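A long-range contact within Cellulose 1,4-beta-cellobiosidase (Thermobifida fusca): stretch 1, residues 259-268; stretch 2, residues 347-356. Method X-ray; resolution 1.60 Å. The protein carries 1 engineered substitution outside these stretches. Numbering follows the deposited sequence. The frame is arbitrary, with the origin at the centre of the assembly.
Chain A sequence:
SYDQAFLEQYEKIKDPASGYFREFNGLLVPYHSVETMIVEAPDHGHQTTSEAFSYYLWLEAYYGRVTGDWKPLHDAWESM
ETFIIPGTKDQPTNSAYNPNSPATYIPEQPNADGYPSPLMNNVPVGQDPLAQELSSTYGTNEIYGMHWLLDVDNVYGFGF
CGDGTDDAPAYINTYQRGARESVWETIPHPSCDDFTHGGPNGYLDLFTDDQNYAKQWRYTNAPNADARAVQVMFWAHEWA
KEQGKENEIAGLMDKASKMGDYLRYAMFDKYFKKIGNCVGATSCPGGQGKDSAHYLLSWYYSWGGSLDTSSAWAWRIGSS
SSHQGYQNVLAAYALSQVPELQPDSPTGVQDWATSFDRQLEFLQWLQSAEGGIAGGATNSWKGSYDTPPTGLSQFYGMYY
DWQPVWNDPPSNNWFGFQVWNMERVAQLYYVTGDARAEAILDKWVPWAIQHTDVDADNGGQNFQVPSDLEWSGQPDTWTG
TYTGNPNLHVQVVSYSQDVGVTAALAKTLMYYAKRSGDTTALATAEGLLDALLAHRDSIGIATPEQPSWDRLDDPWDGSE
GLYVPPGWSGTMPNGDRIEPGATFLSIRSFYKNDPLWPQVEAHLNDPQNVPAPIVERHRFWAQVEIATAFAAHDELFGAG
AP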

ATOM      1  N   MET A 259      -1.064  12.619 -10.863  1.00  7.88           N
ATOM      2  CA  MET A 259      -1.055  11.372 -10.206  1.00  7.48           C
ATOM      3  C   MET A 259      -2.466  10.847  -9.871  1.00  6.61           C
ATOM      4  O   MET A 259      -2.781   9.672 -10.083  1.00  5.50           O
ATOM      5  CB  MET A 259      -0.165  11.447  -8.972  1.00  7.40           C
ATOM      6  CG  MET A 259      -0.067  10.132  -8.223  1.00  8.38           C
ATOM      7  SD  MET A 259       1.191  10.123  -6.945  1.00  7.46           S
ATOM      8  CE  MET A 259       2.644   9.943  -7.937  1.00  7.60           C
ATOM      9  N   GLY A 260      -3.255  11.742  -9.350  1.00  7.11           N
ATOM     10  CA  GLY A 260      -4.641  11.449  -8.984  1.00  6.87           C
ATOM     11  C   GLY A 260      -5.474  11.067 -10.200  1.00  6.51           C
ATOM     12  O   GLY A 260      -6.407  10.264 -10.123  1.00  6.27           O
ATOM     13  N   ASP A 261      -5.200  11.722 -11.323  1.00  6.07           N
ATOM     14  CA  ASP A 261      -5.915  11.405 -12.613  1.00  6.32           C
ATOM     15  C   ASP A 261      -5.650   9.992 -13.008  1.00  6.49           C
ATOM     16  O   ASP A 261      -6.568   9.243 -13.349  1.00  7.39           O
ATOM     17  CB  ASP A 261      -5.479  12.436 -13.663  1.00  6.96           C
ATOM     18  CG  ASP A 261      -6.555  12.808 -14.600  1.00  7.37           C
ATOM     19  OD1 ASP A 261      -7.664  12.211 -14.543  1.00  8.54           O
ATOM     20  OD2 ASP A 261      -6.343  13.854 -15.257  1.00  7.88           O
ATOM     21  N   TYR A 262      -4.376   9.551 -13.020  1.00  5.57           N
ATOM     22  CA  TYR A 262      -4.021   8.164 -13.350  1.00  5.90           C
ATOM     23  C   TYR A 262      -4.485   7.165 -12.325  1.00  5.26           C
ATOM     24  O   TYR A 262      -4.755   6.021 -12.631  1.00  5.28           O
ATOM     25  CB  TYR A 262      -2.527   8.031 -13.540  1.00  5.69           C
ATOM     26  CG  TYR A 262      -2.092   8.654 -14.906  1.00  6.50           C
ATOM     27  CD1 TYR A 262      -2.049   7.880 -16.052  1.00  6.98           C
ATOM     28  CD2 TYR A 262      -1.671   9.960 -14.985  1.00  6.59           C
ATOM     29  CE1 TYR A 262      -1.726   8.448 -17.241  1.00  6.59           C
ATOM     30  CE2 TYR A 262      -1.376  10.564 -16.217  1.00  6.81           C
ATOM     31  CZ  TYR A 262      -1.363   9.755 -17.336  1.00  6.90           C
ATOM     32  OH  TYR A 262      -1.022  10.330 -18.586  1.00  7.51           O
ATOM     33  N   LEU A 263      -4.579   7.615 -11.084  1.00  5.14           N
ATOM     34  CA  LEU A 263      -5.007   6.732  -9.945  1.00  5.56           C
ATOM     35  C   LEU A 263      -6.419   6.256 -10.142  1.00  5.86           C
ATOM     36  O   LEU A 263      -6.879   5.261  -9.522  1.00  6.55           O
ATOM     37  CB  LEU A 263      -4.891   7.491  -8.632  1.00  5.16           C
ATOM     38  CG  LEU A 263      -5.159   6.759  -7.316  1.00  5.60           C
ATOM     39  CD1 LEU A 263      -4.318   5.517  -7.304  1.00  5.64           C
ATOM     40  CD2 LEU A 263      -4.832   7.748  -6.151  1.00  5.75           C
ATOM     41  N   ARG A 264      -7.159   6.959 -11.010  1.00  6.24           N
ATOM     42  CA  ARG A 264      -8.477   6.373 -11.363  1.00  6.15           C
ATOM     43  C   ARG A 264      -8.446   4.942 -11.881  1.00  6.19           C
ATOM     44  O   ARG A 264      -9.436   4.267 -11.804  1.00  5.52           O
ATOM     45  CB  ARG A 264      -9.264   7.259 -12.363  1.00  6.83           C
ATOM     46  CG  ARG A 264      -9.541   8.687 -11.849  1.00  6.98           C
ATOM     47  CD  ARG A 264     -10.333   9.553 -12.811  1.00  8.21           C
ATOM     48  NE  ARG A 264      -9.550   9.797 -13.978  1.00  8.31           N
ATOM     49  CZ  ARG A 264     -10.030  10.096 -15.216  1.00  8.69           C
ATOM     50  NH1 ARG A 264     -11.314  10.005 -15.503  1.00  9.14           N
ATOM     51  NH2 ARG A 264      -9.160  10.391 -16.156  1.00  8.71           N
ATOM     52  N   TYR A 265      -7.365   4.495 -12.445  1.00  5.93           N
ATOM     53  CA  TYR A 265      -7.260   3.065 -12.863  1.00  5.78           C
ATOM     54  C   TYR A 265      -7.585   2.133 -11.698  1.00  5.80           C
ATOM     55  O   TYR A 265      -8.159   1.046 -11.909  1.00  6.07           O
ATOM     56  CB  TYR A 265      -5.844   2.733 -13.405  1.00  5.21           C
ATOM     57  CG  TYR A 265      -5.781   2.928 -14.864  1.00  6.02           C
ATOM     58  CD1 TYR A 265      -6.389   2.030 -15.738  1.00  6.12           C
ATOM     59  CD2 TYR A 265      -5.108   4.007 -15.367  1.00  6.05           C
ATOM     60  CE1 TYR A 265      -6.326   2.202 -17.119  1.00  7.40           C
ATOM     61  CE2 TYR A 265      -5.059   4.241 -16.735  1.00  6.08           C
ATOM     62  CZ  TYR A 265      -5.625   3.320 -17.630  1.00  6.92           C
ATOM     63  OH  TYR A 265      -5.651   3.523 -19.015  1.00  8.06           O
ATOM     64  N   ALA A 266      -7.295   2.516 -10.425  1.00  5.78           N
ATOM     65  CA  ALA A 266      -7.629   1.700  -9.274  1.00  5.66           C
ATOM     66  C   ALA A 266      -9.154   1.540  -9.045  1.00  6.07           C
ATOM     67  O   ALA A 266      -9.535   0.681  -8.278  1.00  6.73           O
ATOM     68  CB  ALA A 266      -6.954   2.280  -8.025  1.00  5.84           C
ATOM     69  N   MET A 267      -9.952   2.391  -9.710  1.00  5.26           N
ATOM     70  CA  MET A 267     -11.390   2.432  -9.541  1.00  5.45           C
ATOM     71  C   MET A 267     -12.147   1.438 -10.388  1.00  5.70           C
ATOM     72  O   MET A 267     -13.394   1.367 -10.304  1.00  5.03           O
ATOM     73  CB  MET A 267     -11.875   3.828  -9.831  1.00  5.66           C
ATOM     74  CG  MET A 267     -11.438   4.886  -8.847  1.00  6.54           C
ATOM     75  SD  MET A 267     -12.215   6.446  -9.289  1.00  8.02           S
ATOM     76  CE  MET A 267     -11.352   7.596  -8.271  1.00  8.53           C
ATOM     77  N   PHE A 268     -11.392   0.695 -11.220  1.00  5.88           N
ATOM     78  CA  PHE A 268     -11.992  -0.200 -12.246  1.00  6.68           C
ATOM     79  C   PHE A 268     -11.799  -1.657 -11.925  1.00  7.31           C
ATOM     80  O   PHE A 268     -10.736  -2.051 -11.442  1.00  6.91           O
ATOM     81  CB  PHE A 268     -11.506   0.157 -13.636  1.00  7.32           C
ATOM     82  CG  PHE A 268     -12.058   1.418 -14.096  1.00  7.10           C
ATOM     83  CD1 PHE A 268     -11.491   2.607 -13.647  1.00  7.55           C
ATOM     84  CD2 PHE A 268     -13.190   1.489 -14.894  1.00  8.00           C
ATOM     85  CE1 PHE A 268     -12.031   3.829 -14.002  1.00  7.97           C
ATOM     86  CE2 PHE A 268     -13.720   2.708 -15.263  1.00  8.69           C
ATOM     87  CZ  PHE A 268     -13.153   3.897 -14.825  1.00  8.55           C
ATOM     88  N   THR A 347     -13.164  14.221 -17.349  1.00 10.84           N
ATOM     89  CA  THR A 347     -14.018  13.491 -16.394  1.00 10.65           C
ATOM     90  C   THR A 347     -13.361  13.132 -15.042  1.00  9.09           C
ATOM     91  O   THR A 347     -13.998  12.489 -14.189  1.00  9.55           O
ATOM     92  CB  THR A 347     -14.646  12.281 -17.003  1.00 10.04           C
ATOM     93  OG1 THR A 347     -13.706  11.209 -17.211  1.00 10.00           O
ATOM     94  CG2 THR A 347     -15.462  12.670 -18.242  1.00 11.04           C
ATOM     95  N   GLY A 348     -12.117  13.554 -14.825  1.00  8.73           N
ATOM     96  CA  GLY A 348     -11.399  13.221 -13.604  1.00  7.83           C
ATOM     97  C   GLY A 348     -12.096  13.719 -12.354  1.00  7.71           C
ATOM     98  O   GLY A 348     -12.148  13.026 -11.356  1.00  6.86           O
ATOM     99  N   VAL A 349     -12.551  14.977 -12.376  1.00  7.32           N
ATOM    100  CA  VAL A 349     -13.156  15.522 -11.231  1.00  7.74           C
ATOM    101  C   VAL A 349     -14.437  14.783 -10.866  1.00  7.92           C
ATOM    102  O   VAL A 349     -14.707  14.389  -9.684  1.00  8.57           O
ATOM    103  CB  VAL A 349     -13.413  17.041 -11.457  1.00  7.56           C
ATOM    104  CG1 VAL A 349     -14.255  17.538 -10.334  1.00  7.81           C
ATOM    105  CG2 VAL A 349     -12.112  17.753 -11.362  1.00  8.84           C
ATOM    106  N   GLN A 350     -15.291  14.529 -11.891  1.00  8.01           N
ATOM    107  CA  GLN A 350     -16.537  13.794 -11.682  1.00  9.32           C
ATOM    108  C   GLN A 350     -16.269  12.413 -11.084  1.00  7.79           C
ATOM    109  O   GLN A 350     -17.004  11.963 -10.170  1.00  7.25           O
ATOM    110  CB  GLN A 350     -17.253  13.625 -13.042  1.00 11.74           C
ATOM    111  CG  GLN A 350     -18.624  12.969 -12.934  1.00 17.37           C
ATOM    112  CD  GLN A 350     -19.688  13.844 -12.259  1.00 21.13           C
ATOM    113  OE1 GLN A 350     -19.828  15.050 -12.538  1.00 25.90           O
ATOM    114  NE2 GLN A 350     -20.542  13.182 -11.427  1.00 25.64           N
ATOM    115  N   ASP A 351     -15.277  11.762 -11.605  1.00  7.26           N
ATOM    116  CA  ASP A 351     -14.961  10.388 -11.143  1.00  7.18           C
ATOM    117  C   ASP A 351     -14.587  10.454  -9.665  1.00  6.51           C
ATOM    118  O   ASP A 351     -15.007   9.591  -8.861  1.00  6.28           O
ATOM    119  CB  ASP A 351     -13.914   9.721 -12.031  1.00  8.06           C
ATOM    120  CG  ASP A 351     -14.426   9.282 -13.337  1.00  9.69           C
ATOM    121  OD1 ASP A 351     -15.649   9.256 -13.599  1.00 10.78           O
ATOM    122  OD2 ASP A 351     -13.578   8.976 -14.185  1.00 10.40           O
ATOM    123  N   TRP A 352     -13.741  11.422  -9.293  1.00  6.17           N
ATOM    124  CA  TRP A 352     -13.304  11.579  -7.877  1.00  5.97           C
ATOM    125  C   TRP A 352     -14.455  12.034  -7.007  1.00  6.11           C
ATOM    126  O   TRP A 352     -14.526  11.642  -5.853  1.00  5.26           O
ATOM    127  CB  TRP A 352     -12.098  12.471  -7.787  1.00  6.13           C
ATOM    128  CG  TRP A 352     -10.840  11.668  -8.049  1.00  6.03           C
ATOM    129  CD1 TRP A 352     -10.079  11.648  -9.203  1.00  6.07           C
ATOM    130  CD2 TRP A 352     -10.285  10.719  -7.203  1.00  5.97           C
ATOM    131  NE1 TRP A 352      -9.031  10.771  -9.058  1.00  6.07           N
ATOM    132  CE2 TRP A 352      -9.134  10.218  -7.809  1.00  6.05           C
ATOM    133  CE3 TRP A 352     -10.613  10.273  -5.907  1.00  5.88           C
ATOM    134  CZ2 TRP A 352      -8.335   9.291  -7.186  1.00  6.77           C
ATOM    135  CZ3 TRP A 352      -9.781   9.393  -5.275  1.00  6.82           C
ATOM    136  CH2 TRP A 352      -8.649   8.888  -5.912  1.00  6.60           C
ATOM    137  N   ALA A 353     -15.417  12.845  -7.552  1.00  6.37           N
ATOM    138  CA  ALA A 353     -16.584  13.213  -6.728  1.00  6.55           C
ATOM    139  C   ALA A 353     -17.469  11.970  -6.460  1.00  6.40           C
ATOM    140  O   ALA A 353     -17.926  11.721  -5.309  1.00  7.39           O
ATOM    141  CB  ALA A 353     -17.368  14.289  -7.386  1.00  6.83           C
ATOM    142  N   THR A 354     -17.580  11.118  -7.464  1.00  6.58           N
ATOM    143  CA  THR A 354     -18.322   9.846  -7.273  1.00  6.91           C
ATOM    144  C   THR A 354     -17.589   8.960  -6.263  1.00  6.41           C
ATOM    145  O   THR A 354     -18.212   8.437  -5.368  1.00  5.54           O
ATOM    146  CB  THR A 354     -18.485   9.147  -8.601  1.00  7.21           C
ATOM    147  OG1 THR A 354     -19.166  10.013  -9.504  1.00  8.29           O
ATOM    148  CG2 THR A 354     -19.233   7.894  -8.449  1.00  7.34           C
ATOM    149  N   SER A 355     -16.305   8.879  -6.422  1.00  5.55           N
ATOM    150  CA  SER A 355     -15.464   8.079  -5.468  1.00  5.57           C
ATOM    151  C   SER A 355     -15.510   8.592  -4.016  1.00  5.20           C
ATOM    152  O   SER A 355     -15.553   7.797  -3.086  1.00  6.13           O
ATOM    153  CB  SER A 355     -13.997   7.989  -5.939  1.00  5.69           C
ATOM    154  OG  SER A 355     -13.231   7.080  -5.153  1.00  5.30           O
ATOM    155  N   PHE A 356     -15.454   9.923  -3.829  1.00  5.20           N
ATOM    156  CA  PHE A 356     -15.551  10.519  -2.503  1.00  5.76           C
ATOM    157  C   PHE A 356     -16.795   9.977  -1.783  1.00  4.83           C
ATOM    158  O   PHE A 356     -16.749   9.491  -0.637  1.00  5.61           O
ATOM    159  CB  PHE A 356     -15.522  12.018  -2.628  1.00  5.64           C
ATOM    160  CG  PHE A 356     -15.686  12.795  -1.347  1.00  6.22           C
ATOM    161  CD1 PHE A 356     -14.972  12.477  -0.219  1.00  7.12           C
ATOM    162  CD2 PHE A 356     -16.509  13.907  -1.262  1.00  7.26           C
ATOM    163  CE1 PHE A 356     -15.085  13.200   0.953  1.00  7.72           C
ATOM    164  CE2 PHE A 356     -16.627  14.660  -0.125  1.00  7.48           C
ATOM    165  CZ  PHE A 356     -15.917  14.310   1.004  1.00  7.26           C
TER

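Stretch 1 comprises the last part of a helix that begins earlier in the chain, followed by a 3-10 segment, R264 to M267, and F268 in a loop. Stretch 2 enters its own helix at G348 and remains helical through F356. The two helix axes approach to 10.0 Å with their N-to-C directions 67° apart, so the contact is a steep crossing. The backbones come nearest at D261 and G348, whose CA atoms lie 5.9 Å apart, and the pairing then runs through R264 with D351 to M267 with S355. In all, 405 Å² of surface is buried between the stretches.

M259 lies out of reach, and the contact begins at G260. Its carbonyl accepts a hydrogen bond from the indole of W352, with NE1 of W352 2.9 Å from O of G260. This oxygen lies at the edge of the indole, near its plane, where the N-H of the ring points.

At D261 the CA-to-CB bond points away from stretch 2, yet the end of the side chain comes nearer, and OD1 of D261 lies 4.0 Å from CA of G348. The close approach depends on the glycine: a CB on G348 would fall only 2.9 Å from OD1 of D261, a clash. The same OD1 of D261 forms a salt bridge with NH2 of R264 at 2.9 Å, and NE of R264 donates to the backbone O of D261 at 3.1 Å. These two bonds within stretch 1 help to hold the guanidinium in place.

Y262 faces away. L263 points toward stretch 2 and sets CD2 against the edge of the indole, 4.0 Å from CZ2 of W352, an apolar contact.

R264 provides the charged link. Its NH1 lies 2.8 Å from OD2 of D351, a salt bridge with a well-directed hydrogen bond, and the same NH1 makes a weak one to OG1 of T347 at 3.2 Å. Both acceptors lie near the guanidinium plane, as its N-H groups require, whereas N of G348 sits over one face. The aliphatic part of the arginine also packs against the tryptophan, with CG of R264 3.5 Å from NE1 of W352.

Y265 and A266 take no part. M267 points toward stretch 2, and its extended chi2 and chi3 (both t) carry the methyl over the W352 ring. CE of M267 lies 3.4 Å from the centroid of the six-membered ring, 9° off its normal, a CH-pi contact. The same CE of M267 also touches CB of S355 at 3.5 Å.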